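Local coordinates for Alpha/beta hydrolase fold protein (Sphaerobacter thermophilus, PDB 3R0V) that is probably a hydrolase of the alpha/beta hydrolase family and binds D-malate in a pocket near the carboxyl ends of its central strands, at residues P25-G31 with A88-M94; P41-L46 with P249-A253; D56-R60 with H183-D188; I75-A79 with L103-L109; T112-E118 with I207-D213. All blocks are in the same frame, centred on the assembly; numbering follows the deposited sequence.

How the interactions relate
Interactions 1 and 5 build the central sheet, where strands 89-94 and 111-117 are neighbours and A115 N is hydrogen-bonded to V91 O at 2.9 Å. Interaction 2 packs helices on the sheet face of L28 and F92, with L42 CD2 3.5 Å from F92 CE2. Interaction 4 covers the V27 and V29 side, where L78 CD1 lies 3.8 Å from V27 CG1. Interaction 3 borders the D-malate pocket: R60 NH1 is 2.9 Å from G31 O, and the D188 side chain is about 5 Å from the ligand at nearest atoms. The R58-D77 salt bridge ties it to interaction 4. The I252 side chain of interaction 2 is about 13 Å from the malate.

Interaction 1 of 5, residues P25-G31 with A88-M94; sequences PVVLVGG and AAFVFGM
V26, V27, L28 and V29 pair with F90, V91, F92 and G93 as parallel strands in the interior of the alpha/beta hydrolase sheet. V27 and V29 each bond the residues before and after the one they face: V27 N gives to F90 O at 2.9 Å, V27 O receives F92 N at 2.9 Å, and the series of hydrogen bonds runs from P25 O at one end to M94 N at the other. Between them lie CA-H...O contacts, such as L28 CA to F92 O at 3.4 Å.

The apolar contacts divide between the two faces. On one, V29 CG2 meets V91 CG1 at 3.8 Å and V27 CG2 meets A89 CB at 3.9 Å. Short, beta-branched valines suit extended backbone and give a face of short methyls, on which L78 and L100 of the flanking helices pack. G93 adds no bulk to it. Beyond the strand, G31 reaches the D-malate pocket.

Larger residues fill the other face, where the ring of F90 stacks with F260. F92 carries CG anti to its own nitrogen (chi1 171°), which swings the ring out on this face; its edge meets L28, whose CD2 lies near the ring plane 4.0 Å from F92 CD2.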
# COMPACT_ATOMS: atom_id res chain seq x y z
N PRO A 25 -14.09 -8.62 9.78
CA PRO A 25 -12.70 -8.17 9.77
C PRO A 25 -12.27 -7.43 8.50
O PRO A 25 -12.65 -7.80 7.38
CB PRO A 25 -11.91 -9.47 9.92
CG PRO A 25 -12.81 -10.53 9.37
CD PRO A 25 -14.19 -10.10 9.77
N VAL A 26 -11.48 -6.39 8.73
CA VAL A 26 -10.82 -5.62 7.68
C VAL A 26 -9.33 -5.54 8.00
O VAL A 26 -8.97 -5.18 9.12
CB VAL A 26 -11.37 -4.17 7.65
CG1 VAL A 26 -10.55 -3.29 6.72
CG2 VAL A 26 -12.85 -4.16 7.27
N VAL A 27 -8.47 -5.83 7.03
CA VAL A 27 -7.03 -5.68 7.18
C VAL A 27 -6.58 -4.50 6.34
O VAL A 27 -6.93 -4.38 5.16
CB VAL A 27 -6.28 -6.94 6.72
CG1 VAL A 27 -4.76 -6.70 6.76
CG2 VAL A 27 -6.66 -8.12 7.59
N LEU A 28 -5.83 -3.59 6.97
CA LEU A 28 -5.29 -2.43 6.26
C LEU A 28 -3.85 -2.74 5.87
O LEU A 28 -3.05 -3.17 6.72
CB LEU A 28 -5.33 -1.19 7.15
CG LEU A 28 -6.68 -0.83 7.78
CD1 LEU A 28 -6.62 0.50 8.52
CD2 LEU A 28 -7.78 -0.79 6.76
N VAL A 29 -3.52 -2.55 4.60
CA VAL A 29 -2.17 -2.83 4.11
C VAL A 29 -1.52 -1.52 3.67
O VAL A 29 -1.99 -0.86 2.74
CB VAL A 29 -2.19 -3.80 2.90
CG1 VAL A 29 -0.76 -4.10 2.45
CG2 VAL A 29 -2.93 -5.09 3.23
N GLY A 30 -0.43 -1.14 4.33
CA GLY A 30 0.21 0.13 4.05
C GLY A 30 1.16 0.08 2.87
O GLY A 30 1.60 -0.99 2.45
N GLY A 31 1.49 1.26 2.35
CA GLY A 31 2.39 1.37 1.21
C GLY A 31 3.83 1.69 1.58
O GLY A 31 4.28 1.41 2.69
N ALA A 88 -10.25 -15.08 7.07
CA ALA A 88 -10.63 -14.38 5.85
C ALA A 88 -10.92 -12.94 6.23
O ALA A 88 -11.30 -12.66 7.37
CB ALA A 88 -11.87 -15.02 5.24
N ALA A 89 -10.78 -12.02 5.29
CA ALA A 89 -11.05 -10.63 5.62
C ALA A 89 -11.29 -9.80 4.39
O ALA A 89 -10.88 -10.17 3.29
CB ALA A 89 -9.89 -10.04 6.40
N PHE A 90 -11.93 -8.66 4.61
CA PHE A 90 -11.91 -7.56 3.64
C PHE A 90 -10.52 -6.93 3.73
O PHE A 90 -9.91 -6.92 4.80
CB PHE A 90 -12.94 -6.50 4.03
CG PHE A 90 -14.36 -7.00 4.14
CD1 PHE A 90 -14.82 -8.05 3.36
CD2 PHE A 90 -15.23 -6.40 5.03
CE1 PHE A 90 -16.14 -8.48 3.46
CE2 PHE A 90 -16.54 -6.83 5.15
CZ PHE A 90 -17.00 -7.89 4.36
N VAL A 91 -10.01 -6.40 2.62
CA VAL A 91 -8.69 -5.78 2.64
C VAL A 91 -8.77 -4.40 2.01
O VAL A 91 -9.40 -4.24 0.97
CB VAL A 91 -7.64 -6.63 1.90
CG1 VAL A 91 -6.35 -5.85 1.67
CG2 VAL A 91 -7.36 -7.91 2.67
N PHE A 92 -8.15 -3.42 2.66
CA PHE A 92 -7.94 -2.10 2.06
C PHE A 92 -6.44 -1.87 1.92
O PHE A 92 -5.72 -1.85 2.92
CB PHE A 92 -8.55 -0.99 2.92
CG PHE A 92 -8.18 0.42 2.46
CD1 PHE A 92 -8.45 0.83 1.16
CD2 PHE A 92 -7.55 1.31 3.32
CE1 PHE A 92 -8.11 2.11 0.73
CE2 PHE A 92 -7.22 2.59 2.90
CZ PHE A 92 -7.50 2.98 1.61
N GLY A 93 -5.97 -1.70 0.69
CA GLY A 93 -4.55 -1.49 0.44
C GLY A 93 -4.28 -0.08 -0.07
O GLY A 93 -4.99 0.43 -0.94
N MSE A 94 -3.23 0.52 0.47
CA MSE A 94 -2.87 1.89 0.14
C MSE A 94 -1.59 1.94 -0.69
O MSE A 94 -0.57 1.38 -0.30
CB MSE A 94 -2.68 2.70 1.42
CG MSE A 94 -3.98 3.00 2.15
SE MSE A 94 -3.72 3.22 4.07
CE MSE A 94 -3.51 1.35 4.57

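Interaction 2 of 5, residues P41-L46 with P249-A253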
# COMPACT_ATOMS: atom_id res chain seq x y z
N PRO A 41 -5.47 6.38 12.15
CA PRO A 41 -6.61 7.30 12.08
C PRO A 41 -7.79 6.72 11.30
O PRO A 41 -8.94 6.88 11.71
CB PRO A 41 -6.03 8.53 11.37
CG PRO A 41 -4.57 8.50 11.75
CD PRO A 41 -4.21 7.04 11.78
N LEU A 42 -7.52 6.02 10.20
CA LEU A 42 -8.59 5.37 9.45
C LEU A 42 -9.22 4.24 10.23
O LEU A 42 -10.44 4.10 10.27
CB LEU A 42 -8.05 4.84 8.12
CG LEU A 42 -9.08 4.06 7.28
CD1 LEU A 42 -10.33 4.89 6.98
CD2 LEU A 42 -8.42 3.58 5.99
N ALA A 43 -8.37 3.42 10.86
CA ALA A 43 -8.85 2.28 11.64
C ALA A 43 -9.85 2.75 12.68
O ALA A 43 -10.88 2.11 12.89
CB ALA A 43 -7.70 1.56 12.31
N GLU A 44 -9.57 3.88 13.32
CA GLU A 44 -10.44 4.38 14.37
C GLU A 44 -11.80 4.81 13.83
O GLU A 44 -12.82 4.64 14.49
CB GLU A 44 -9.75 5.52 15.13
CG GLU A 44 -10.61 6.15 16.21
CD GLU A 44 -9.87 7.16 17.05
OE1 GLU A 44 -10.54 7.97 17.73
OE2 GLU A 44 -8.62 7.15 17.04
N ARG A 45 -11.82 5.35 12.61
CA ARG A 45 -13.10 5.67 11.97
C ARG A 45 -13.89 4.43 11.52
O ARG A 45 -15.12 4.47 11.45
CB ARG A 45 -12.93 6.62 10.78
CG ARG A 45 -12.39 8.00 11.15
CD ARG A 45 -13.23 8.65 12.23
NE ARG A 45 -13.20 10.10 12.05
CZ ARG A 45 -13.17 10.99 13.03
NH1 ARG A 45 -13.16 10.60 14.30
NH2 ARG A 45 -13.14 12.28 12.73
N LEU A 46 -13.17 3.34 11.22
CA LEU A 46 -13.81 2.10 10.76
C LEU A 46 -14.24 1.21 11.93
O LEU A 46 -15.13 0.37 11.78
CB LEU A 46 -12.85 1.32 9.86
CG LEU A 46 -12.49 1.99 8.53
CD1 LEU A 46 -11.44 1.15 7.81
CD2 LEU A 46 -13.72 2.16 7.64
N PRO A 249 -9.17 10.63 6.89
CA PRO A 249 -9.93 9.40 7.09
C PRO A 249 -11.40 9.55 6.70
O PRO A 249 -11.98 8.61 6.17
CB PRO A 249 -9.80 9.14 8.59
CG PRO A 249 -8.48 9.74 8.95
CD PRO A 249 -8.32 10.95 8.06
N ASP A 250 -11.98 10.72 6.93
CA ASP A 250 -13.40 10.90 6.67
C ASP A 250 -13.75 11.01 5.19
O ASP A 250 -14.93 10.92 4.82
CB ASP A 250 -13.97 12.07 7.48
CG ASP A 250 -14.07 11.76 8.96
OD1 ASP A 250 -14.35 10.59 9.31
OD2 ASP A 250 -13.87 12.68 9.78
N ALA A 251 -12.73 11.16 4.35
CA ALA A 251 -12.92 11.11 2.89
C ALA A 251 -12.98 9.67 2.39
O ALA A 251 -13.56 9.39 1.32
CB ALA A 251 -11.79 11.86 2.19
N ILE A 252 -12.39 8.75 3.15
CA ILE A 252 -12.26 7.35 2.76
C ILE A 252 -13.27 6.47 3.48
O ILE A 252 -13.89 5.60 2.87
CB ILE A 252 -10.86 6.80 3.13
CG1 ILE A 252 -9.75 7.50 2.35
CG2 ILE A 252 -10.79 5.28 2.90
CD1 ILE A 252 -8.35 7.08 2.79
N ALA A 253 -13.41 6.67 4.78
CA ALA A 253 -14.18 5.72 5.60
C ALA A 253 -15.61 5.47 5.12
O ALA A 253 -16.03 4.33 5.03
CB ALA A 253 -14.17 6.14 7.06
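The helix bearing P41, L42 and R45 crosses the P249 to A253 segment of the C-terminal helix at -50°, with segment axes 9.3 Å apart, and the backbones come nearest at L42 and P249, whose CA atoms are 4.9 Å apart. In the alpha/beta hydrolase fold both are helices flanking the central sheet: the first follows strand 25-29, the second is the last helix of the chain.

A253 is where the side chains converge. Its CB is met by L42 CD1, R45 CB and L46 CD2, and the small methyl lets all three approach closely. L42 holds CG anti to its nitrogen (chi1 176°), which carries CD1 across to A253 CB at 4.0 Å and also to I252 CG2 at 4.1 Å, the two side chains crossing at about a right angle. L46 continues the apolar layer toward L256 and V257 of the same C-terminal helix, and toward V52 of the sheet. At the other end two rings meet: P41 CB touches P249 CG at 3.7 Å, compact groups suited to closely spaced backbones.

R45 spans apolar and polar ground. Its CG rests on P249 CB at 3.8 Å; bends at chi2 and chi3 then bring the guanidinium to D250 on the exposed border. There it forms a bidentate, side-on salt bridge, with NE and NH2 each taking one carboxylate oxygen on its syn side. The two planes are only 12° apart, so the groups lie nearly coplanar; R45 NE reaches D250 OD1 at 3.0 Å and R45 NH2 reaches D250 OD2 at 3.1 Å.

Interaction 3 of 5, residues D56-R60 with H183-D188; sequences DRRGR and HTLPYD
The carboxylate of D188 is held by salt bridges to two arginines, each using a different oxygen. R57 comes end-on, both NH1 and NH2 reaching OD2, with R57 NH1 2.9 Å from D188 OD2 on the syn lone pair and NH2 meeting the same atom from above the carboxylate plane. R60 NH2 takes D188 OD1 at 2.8 Å. Each guanidinium stands steeply to the carboxylate, at 85° for R57 and 81° for R60. R60 NH2 sits over the centre of the R57 guanidinium, and both serve the one carboxylate.

Around this core, T184 OG1 lies over one face of the R60 guanidinium, 3.5 Å from R60 CZ, while its hydroxyl is bonded to V181 O. H183 NE2 gives a hydrogen bond to G59 O at 2.8 Å, in the carbonyl plane on a lone pair. G59 belongs to the type II turn from R57 to R60; its positive phi favours glycine, and a beta carbon there would press on T184 CG2. Y187 presents its ring edge to R58 O, with Y187 CE2 4.0 Å from it.

Farther out, R57 also bonds G30 O and forms a salt bridge with E74, and R60 NH1 bonds G31 O; these bonds also anchor both guanidinium groups. D188 lies in the helical excursion between strands 111-117 and 209-213, the place of the lid in this family. Its OD2 also bonds S96, a malate-binding residue. The salt-bridge network thus probably ties the loop to what is the lid in relatives, and is likely to hold the D188 carboxylate beside the pocket.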
# COMPACT_ATOMS: atom_id res chain seq x y z
N ASP A 56 2.49 -4.00 10.82
CA ASP A 56 3.75 -3.51 10.31
C ASP A 56 4.29 -4.50 9.30
O ASP A 56 4.53 -5.65 9.64
CB ASP A 56 4.76 -3.39 11.46
CG ASP A 56 4.41 -2.30 12.47
OD1 ASP A 56 4.00 -1.20 12.06
OD2 ASP A 56 4.58 -2.52 13.68
N ARG A 57 4.47 -4.07 8.07
CA ARG A 57 5.09 -4.92 7.07
C ARG A 57 6.51 -5.26 7.50
O ARG A 57 7.12 -4.57 8.33
CB ARG A 57 5.06 -4.23 5.70
CG ARG A 57 3.67 -4.34 5.06
CD ARG A 57 3.55 -3.51 3.78
NE ARG A 57 4.51 -3.93 2.75
CZ ARG A 57 4.79 -3.21 1.67
NH1 ARG A 57 4.19 -2.04 1.49
NH2 ARG A 57 5.68 -3.64 0.77
N ARG A 58 7.04 -6.36 6.97
CA ARG A 58 8.34 -6.82 7.44
C ARG A 58 9.43 -5.76 7.31
O ARG A 58 9.46 -4.97 6.35
CB ARG A 58 8.77 -8.14 6.78
CG ARG A 58 8.96 -8.11 5.28
CD ARG A 58 9.60 -9.42 4.81
NE ARG A 58 8.80 -10.55 5.27
CZ ARG A 58 9.27 -11.75 5.57
NH1 ARG A 58 8.43 -12.69 5.98
NH2 ARG A 58 10.56 -12.03 5.44
N GLY A 59 10.30 -5.72 8.31
CA GLY A 59 11.40 -4.76 8.35
C GLY A 59 10.99 -3.40 8.87
O GLY A 59 11.83 -2.49 8.88
N ARG A 60 9.74 -3.25 9.31
CA ARG A 60 9.22 -1.96 9.78
C ARG A 60 8.58 -2.07 11.16
O ARG A 60 8.12 -3.13 11.56
CB ARG A 60 8.15 -1.44 8.83
CG ARG A 60 8.52 -1.58 7.38
CD ARG A 60 7.37 -1.19 6.51
NE ARG A 60 7.59 -1.68 5.16
CZ ARG A 60 7.12 -1.08 4.08
NH1 ARG A 60 6.41 0.04 4.19
NH2 ARG A 60 7.37 -1.61 2.89
N HIS A 183 15.16 1.70 4.43
CA HIS A 183 15.78 0.47 3.94
C HIS A 183 14.76 -0.47 3.27
O HIS A 183 15.16 -1.41 2.58
CB HIS A 183 16.49 -0.27 5.08
CG HIS A 183 15.57 -0.63 6.20
ND1 HIS A 183 15.14 0.30 7.12
CD2 HIS A 183 14.99 -1.80 6.54
CE1 HIS A 183 14.33 -0.28 7.99
NE2 HIS A 183 14.22 -1.56 7.65
N THR A 184 13.46 -0.24 3.49
CA THR A 184 12.43 -1.08 2.83
C THR A 184 11.98 -0.56 1.46
O THR A 184 11.16 -1.19 0.80
CB THR A 184 11.18 -1.29 3.73
OG1 THR A 184 10.50 -0.06 3.95
CG2 THR A 184 11.58 -1.91 5.08
N LEU A 185 12.50 0.58 1.03
CA LEU A 185 12.12 1.09 -0.28
C LEU A 185 12.37 0.09 -1.42
O LEU A 185 11.56 -0.00 -2.34
CB LEU A 185 12.78 2.44 -0.57
CG LEU A 185 12.18 3.63 0.19
CD1 LEU A 185 13.12 4.84 0.17
CD2 LEU A 185 10.79 4.00 -0.32
N PRO A 186 13.49 -0.66 -1.37
CA PRO A 186 13.67 -1.68 -2.41
C PRO A 186 12.59 -2.76 -2.37
O PRO A 186 12.33 -3.39 -3.39
CB PRO A 186 15.05 -2.27 -2.10
CG PRO A 186 15.77 -1.15 -1.39
CD PRO A 186 14.69 -0.54 -0.53
N TYR A 187 11.99 -2.99 -1.21
CA TYR A 187 10.92 -3.99 -1.11
C TYR A 187 9.71 -3.53 -1.90
O TYR A 187 9.11 -4.31 -2.65
CB TYR A 187 10.50 -4.19 0.34
CG TYR A 187 11.56 -4.72 1.27
CD1 TYR A 187 12.82 -5.09 0.81
CD2 TYR A 187 11.28 -4.91 2.62
CE1 TYR A 187 13.78 -5.60 1.68
CE2 TYR A 187 12.21 -5.43 3.49
CZ TYR A 187 13.46 -5.77 3.01
OH TYR A 187 14.40 -6.28 3.88
N ASP A 188 9.34 -2.27 -1.75
CA ASP A 188 8.21 -1.75 -2.51
C ASP A 188 8.51 -1.69 -4.00
O ASP A 188 7.62 -1.92 -4.82
CB ASP A 188 7.75 -0.41 -1.93
CG ASP A 188 6.98 -0.61 -0.64
OD1 ASP A 188 7.50 -0.32 0.45
OD2 ASP A 188 5.85 -1.14 -0.72

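Interaction 4 of 5, residues I75-A79 with L103-L109; sequences IEDLA and LAAASGL
I75 and L109 bury the most surface here, joining two helices that pack on one side of the alpha/beta hydrolase sheet: helix 71-84, which precedes strand 89-94, and helix 96-106, which follows it.

I75 uses both branches. CG2, anti to the backbone nitrogen, lies over the second helix, 4.2 Å from A104 CA, and also meets L109 CD1 at 4.0 Å. The longer arm sends CD1 to S107 OG at 3.9 Å, alongside L103. A branched residue suits this position because it can touch the helix and the chain leaving it at once.

L109 comes from beyond the helix end. Its CD1 packs against the backbone of the first helix, 3.6 Å from I75 O, near the bond that A79 N makes to that oxygen, while CD2 meets A79 CB at 3.8 Å. Replacing this leucine with an alanine would probably open a gap beside I75 and A79 and leave the turn after the second helix less firmly docked. That turn is a Schellman motif: G108, with phi 97°, lets L109 N bond A104 O and G108 N bond A105 O, and a side chain at G108 would be jammed against the preceding carbonyl.

L78 adds a third contact, its CD2 reaching A104 CB at 3.7 Å and its other methyl turned to V27 and V29 of the sheet; the small alanine allows this close approach. S107, also bonded to R201, turns its OG back to L103 O at 2.8 Å, on the opposite face of that carbonyl from S107 N.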
# COMPACT_ATOMS: atom_id res chain seq x y z
N ILE A 75 3.47 -11.54 0.79
CA ILE A 75 2.16 -12.18 0.60
C ILE A 75 1.92 -13.13 1.78
O ILE A 75 0.82 -13.16 2.34
CB ILE A 75 2.09 -12.91 -0.74
CG1 ILE A 75 2.18 -11.88 -1.88
CG2 ILE A 75 0.81 -13.73 -0.86
CD1 ILE A 75 2.29 -12.53 -3.27
N GLU A 76 2.94 -13.89 2.18
CA GLU A 76 2.82 -14.78 3.33
C GLU A 76 2.58 -13.99 4.62
O GLU A 76 1.84 -14.44 5.50
CB GLU A 76 4.06 -15.67 3.43
CG GLU A 76 4.15 -16.67 2.27
CD GLU A 76 5.54 -17.28 2.10
OE1 GLU A 76 6.44 -17.03 2.92
OE2 GLU A 76 5.72 -18.02 1.11
N ASP A 77 3.20 -12.82 4.74
CA ASP A 77 2.95 -11.98 5.91
C ASP A 77 1.46 -11.60 5.97
O ASP A 77 0.82 -11.69 7.02
CB ASP A 77 3.79 -10.69 5.91
CG ASP A 77 5.30 -10.96 5.99
OD1 ASP A 77 5.72 -12.02 6.48
OD2 ASP A 77 6.06 -10.07 5.56
N LEU A 78 0.94 -11.14 4.84
CA LEU A 78 -0.47 -10.76 4.78
C LEU A 78 -1.35 -11.98 5.06
O LEU A 78 -2.36 -11.87 5.78
CB LEU A 78 -0.78 -10.13 3.42
CG LEU A 78 -2.24 -9.73 3.19
CD1 LEU A 78 -2.76 -8.84 4.32
CD2 LEU A 78 -2.37 -9.03 1.83
N ALA A 79 -0.98 -13.15 4.56
CA ALA A 79 -1.74 -14.37 4.87
C ALA A 79 -1.79 -14.63 6.39
O ALA A 79 -2.84 -15.00 6.93
CB ALA A 79 -1.15 -15.56 4.14
N LEU A 103 -1.72 -8.47 -5.76
CA LEU A 103 -0.94 -9.68 -5.95
C LEU A 103 -1.43 -10.80 -5.03
O LEU A 103 -1.53 -11.95 -5.45
CB LEU A 103 0.55 -9.40 -5.71
CG LEU A 103 1.22 -8.47 -6.71
CD1 LEU A 103 2.61 -8.15 -6.20
CD2 LEU A 103 1.29 -9.15 -8.06
N ALA A 104 -1.73 -10.46 -3.78
CA ALA A 104 -2.18 -11.46 -2.82
C ALA A 104 -3.53 -12.04 -3.25
O ALA A 104 -3.75 -13.26 -3.16
CB ALA A 104 -2.29 -10.85 -1.42
N ALA A 105 -4.42 -11.18 -3.72
CA ALA A 105 -5.73 -11.63 -4.20
C ALA A 105 -5.57 -12.55 -5.41
O ALA A 105 -6.22 -13.60 -5.48
CB ALA A 105 -6.59 -10.42 -4.55
N ALA A 106 -4.70 -12.18 -6.33
CA ALA A 106 -4.47 -12.98 -7.53
C ALA A 106 -3.82 -14.32 -7.17
O ALA A 106 -3.99 -15.30 -7.90
CB ALA A 106 -3.58 -12.21 -8.52
N SER A 107 -3.10 -14.35 -6.06
CA SER A 107 -2.42 -15.56 -5.62
C SER A 107 -3.34 -16.50 -4.85
O SER A 107 -2.94 -17.60 -4.49
CB SER A 107 -1.22 -15.22 -4.73
OG SER A 107 -0.26 -14.47 -5.46
N GLY A 108 -4.57 -16.06 -4.59
CA GLY A 108 -5.54 -16.91 -3.94
C GLY A 108 -5.71 -16.77 -2.43
O GLY A 108 -6.31 -17.64 -1.80
N LEU A 109 -5.18 -15.71 -1.83
CA LEU A 109 -5.44 -15.51 -0.40
C LEU A 109 -6.93 -15.29 -0.15
O LEU A 109 -7.65 -14.80 -1.03
CB LEU A 109 -4.66 -14.33 0.17
CG LEU A 109 -3.14 -14.47 0.30
CD1 LEU A 109 -2.60 -13.43 1.26
CD2 LEU A 109 -2.73 -15.86 0.75

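Interaction 5 of 5, residues T112-E118 with I207-D213; sequences TRLAVFE and IPTLVMD
L114, A115, V116 and F117 pair in parallel with T209, L210, V211 and M212, a strand contact of the alpha/beta hydrolase sheet in which strand 209-213 lies between strand 111-117 and the outermost strand 235-239. The partners are far apart in sequence because a long helical excursion lies between them. Five backbone hydrogen bonds tie them, from L114 N to P208 O at 3.0 Å, through V116 N to L210 O at 2.8 Å, to E118 N on M212 O at 2.9 Å.

Side chains alternate between two faces. On one, V116 has CG2 between its nitrogen and carbonyl carbon, where it meets V211 CG2 at 4.0 Å. I207, just before the strand, sets CD1 against L114 CB at 3.8 Å. T209 has a double task: CG2 packs on L114 O at 3.6 Å, and OG1 donates to I207 O at 3.0 Å, from above that carbonyl's plane. A valine in its place would lose this hydroxyl bond and would probably leave the I207 carbonyl less well fixed at the strand's entry. On the other face, the bent chain of selenomethionine M212 brings CE to A115 CB at 3.9 Å; the small alanine lets the methyl come this close.

Strand 89-94 flanks 111-117 on its other edge, and D213 bonds Y237 and T239 of strand 235-239. Helix 219-231 packs on V211 and D213, while helix 249-260 covers A115 and L210 on the opposite face.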
# COMPACT_ATOMS: atom_id res chain seq x y z
N THR A 112 -12.02 -11.42 0.84
CA THR A 112 -13.41 -11.55 0.41
C THR A 112 -13.93 -10.33 -0.36
O THR A 112 -14.77 -10.48 -1.24
CB THR A 112 -14.32 -11.89 1.58
OG1 THR A 112 -14.14 -10.93 2.62
CG2 THR A 112 -13.99 -13.28 2.13
N ARG A 113 -13.42 -9.14 -0.01
CA ARG A 113 -13.70 -7.90 -0.74
C ARG A 113 -12.41 -7.10 -0.71
O ARG A 113 -11.70 -7.12 0.29
CB ARG A 113 -14.81 -7.09 -0.06
CG ARG A 113 -16.15 -7.81 0.01
CD ARG A 113 -17.23 -6.92 0.61
NE ARG A 113 -18.55 -7.55 0.54
CZ ARG A 113 -19.48 -7.24 -0.36
NH1 ARG A 113 -19.24 -6.29 -1.25
NH2 ARG A 113 -20.64 -7.87 -0.36
N LEU A 114 -12.11 -6.39 -1.80
CA LEU A 114 -10.83 -5.67 -1.88
C LEU A 114 -11.04 -4.22 -2.29
O LEU A 114 -11.68 -3.97 -3.30
CB LEU A 114 -9.93 -6.36 -2.90
CG LEU A 114 -8.59 -5.67 -3.21
CD1 LEU A 114 -7.71 -5.57 -1.96
CD2 LEU A 114 -7.86 -6.41 -4.32
N ALA A 115 -10.48 -3.29 -1.51
CA ALA A 115 -10.47 -1.88 -1.88
C ALA A 115 -9.03 -1.43 -1.96
O ALA A 115 -8.20 -1.79 -1.11
CB ALA A 115 -11.23 -1.06 -0.85
N VAL A 116 -8.72 -0.66 -3.00
CA VAL A 116 -7.36 -0.16 -3.19
C VAL A 116 -7.37 1.33 -3.51
O VAL A 116 -8.22 1.81 -4.26
CB VAL A 116 -6.63 -0.94 -4.31
CG1 VAL A 116 -6.37 -2.39 -3.90
CG2 VAL A 116 -7.41 -0.87 -5.64
N PHE A 117 -6.43 2.05 -2.91
CA PHE A 117 -6.31 3.49 -3.14
C PHE A 117 -5.00 3.80 -3.87
O PHE A 117 -3.91 3.48 -3.39
CB PHE A 117 -6.34 4.23 -1.81
CG PHE A 117 -6.15 5.72 -1.92
CD1 PHE A 117 -7.19 6.55 -2.30
CD2 PHE A 117 -4.91 6.29 -1.63
CE1 PHE A 117 -7.01 7.92 -2.40
CE2 PHE A 117 -4.73 7.67 -1.72
CZ PHE A 117 -5.78 8.48 -2.10
N GLU A 118 -5.14 4.44 -5.03
CA GLU A 118 -3.99 4.93 -5.81
C GLU A 118 -2.87 3.90 -5.98
O GLU A 118 -1.70 4.19 -5.72
CB GLU A 118 -3.44 6.24 -5.23
CG GLU A 118 -4.48 7.36 -5.19
CD GLU A 118 -3.91 8.71 -4.80
OE1 GLU A 118 -2.78 8.77 -4.25
OE2 GLU A 118 -4.59 9.72 -5.04
N ILE A 207 -13.36 -11.34 -6.97
CA ILE A 207 -14.09 -10.77 -5.84
C ILE A 207 -14.48 -9.31 -6.07
O ILE A 207 -13.88 -8.62 -6.90
CB ILE A 207 -13.28 -10.86 -4.54
CG1 ILE A 207 -11.90 -10.24 -4.74
CG2 ILE A 207 -13.16 -12.31 -4.08
CD1 ILE A 207 -11.20 -9.86 -3.44
N PRO A 208 -15.50 -8.84 -5.33
CA PRO A 208 -15.89 -7.43 -5.42
C PRO A 208 -14.68 -6.54 -5.11
O PRO A 208 -14.01 -6.73 -4.10
CB PRO A 208 -16.95 -7.28 -4.32
CG PRO A 208 -17.49 -8.69 -4.10
CD PRO A 208 -16.29 -9.59 -4.33
N THR A 209 -14.43 -5.57 -5.99
CA THR A 209 -13.26 -4.72 -5.87
C THR A 209 -13.63 -3.26 -6.05
O THR A 209 -14.52 -2.91 -6.84
CB THR A 209 -12.17 -5.13 -6.88
OG1 THR A 209 -11.75 -6.47 -6.61
CG2 THR A 209 -10.94 -4.23 -6.79
N LEU A 210 -12.96 -2.40 -5.29
CA LEU A 210 -13.15 -0.96 -5.36
C LEU A 210 -11.80 -0.30 -5.58
O LEU A 210 -10.86 -0.54 -4.83
CB LEU A 210 -13.76 -0.48 -4.05
CG LEU A 210 -13.77 1.03 -3.81
CD1 LEU A 210 -14.60 1.68 -4.87
CD2 LEU A 210 -14.32 1.33 -2.43
N VAL A 211 -11.69 0.51 -6.63
CA VAL A 211 -10.45 1.20 -6.94
C VAL A 211 -10.70 2.69 -6.75
O VAL A 211 -11.63 3.24 -7.33
CB VAL A 211 -10.04 0.97 -8.40
CG1 VAL A 211 -8.70 1.65 -8.67
CG2 VAL A 211 -9.96 -0.52 -8.71
N MSE A 212 -9.90 3.32 -5.91
CA MSE A 212 -10.12 4.73 -5.56
C MSE A 212 -8.93 5.58 -5.93
O MSE A 212 -7.79 5.14 -5.84
CB MSE A 212 -10.35 4.89 -4.06
CG MSE A 212 -11.75 4.54 -3.58
SE MSE A 212 -11.78 4.32 -1.65
CE MSE A 212 -10.76 2.75 -1.69
N ASP A 213 -9.22 6.81 -6.33
CA ASP A 213 -8.20 7.84 -6.39
C ASP A 213 -8.74 9.09 -5.71
O ASP A 213 -9.88 9.10 -5.24
CB ASP A 213 -7.68 8.10 -7.81
CG ASP A 213 -8.75 8.54 -8.79
OD1 ASP A 213 -9.90 8.80 -8.37
OD2 ASP A 213 -8.44 8.63 -10.00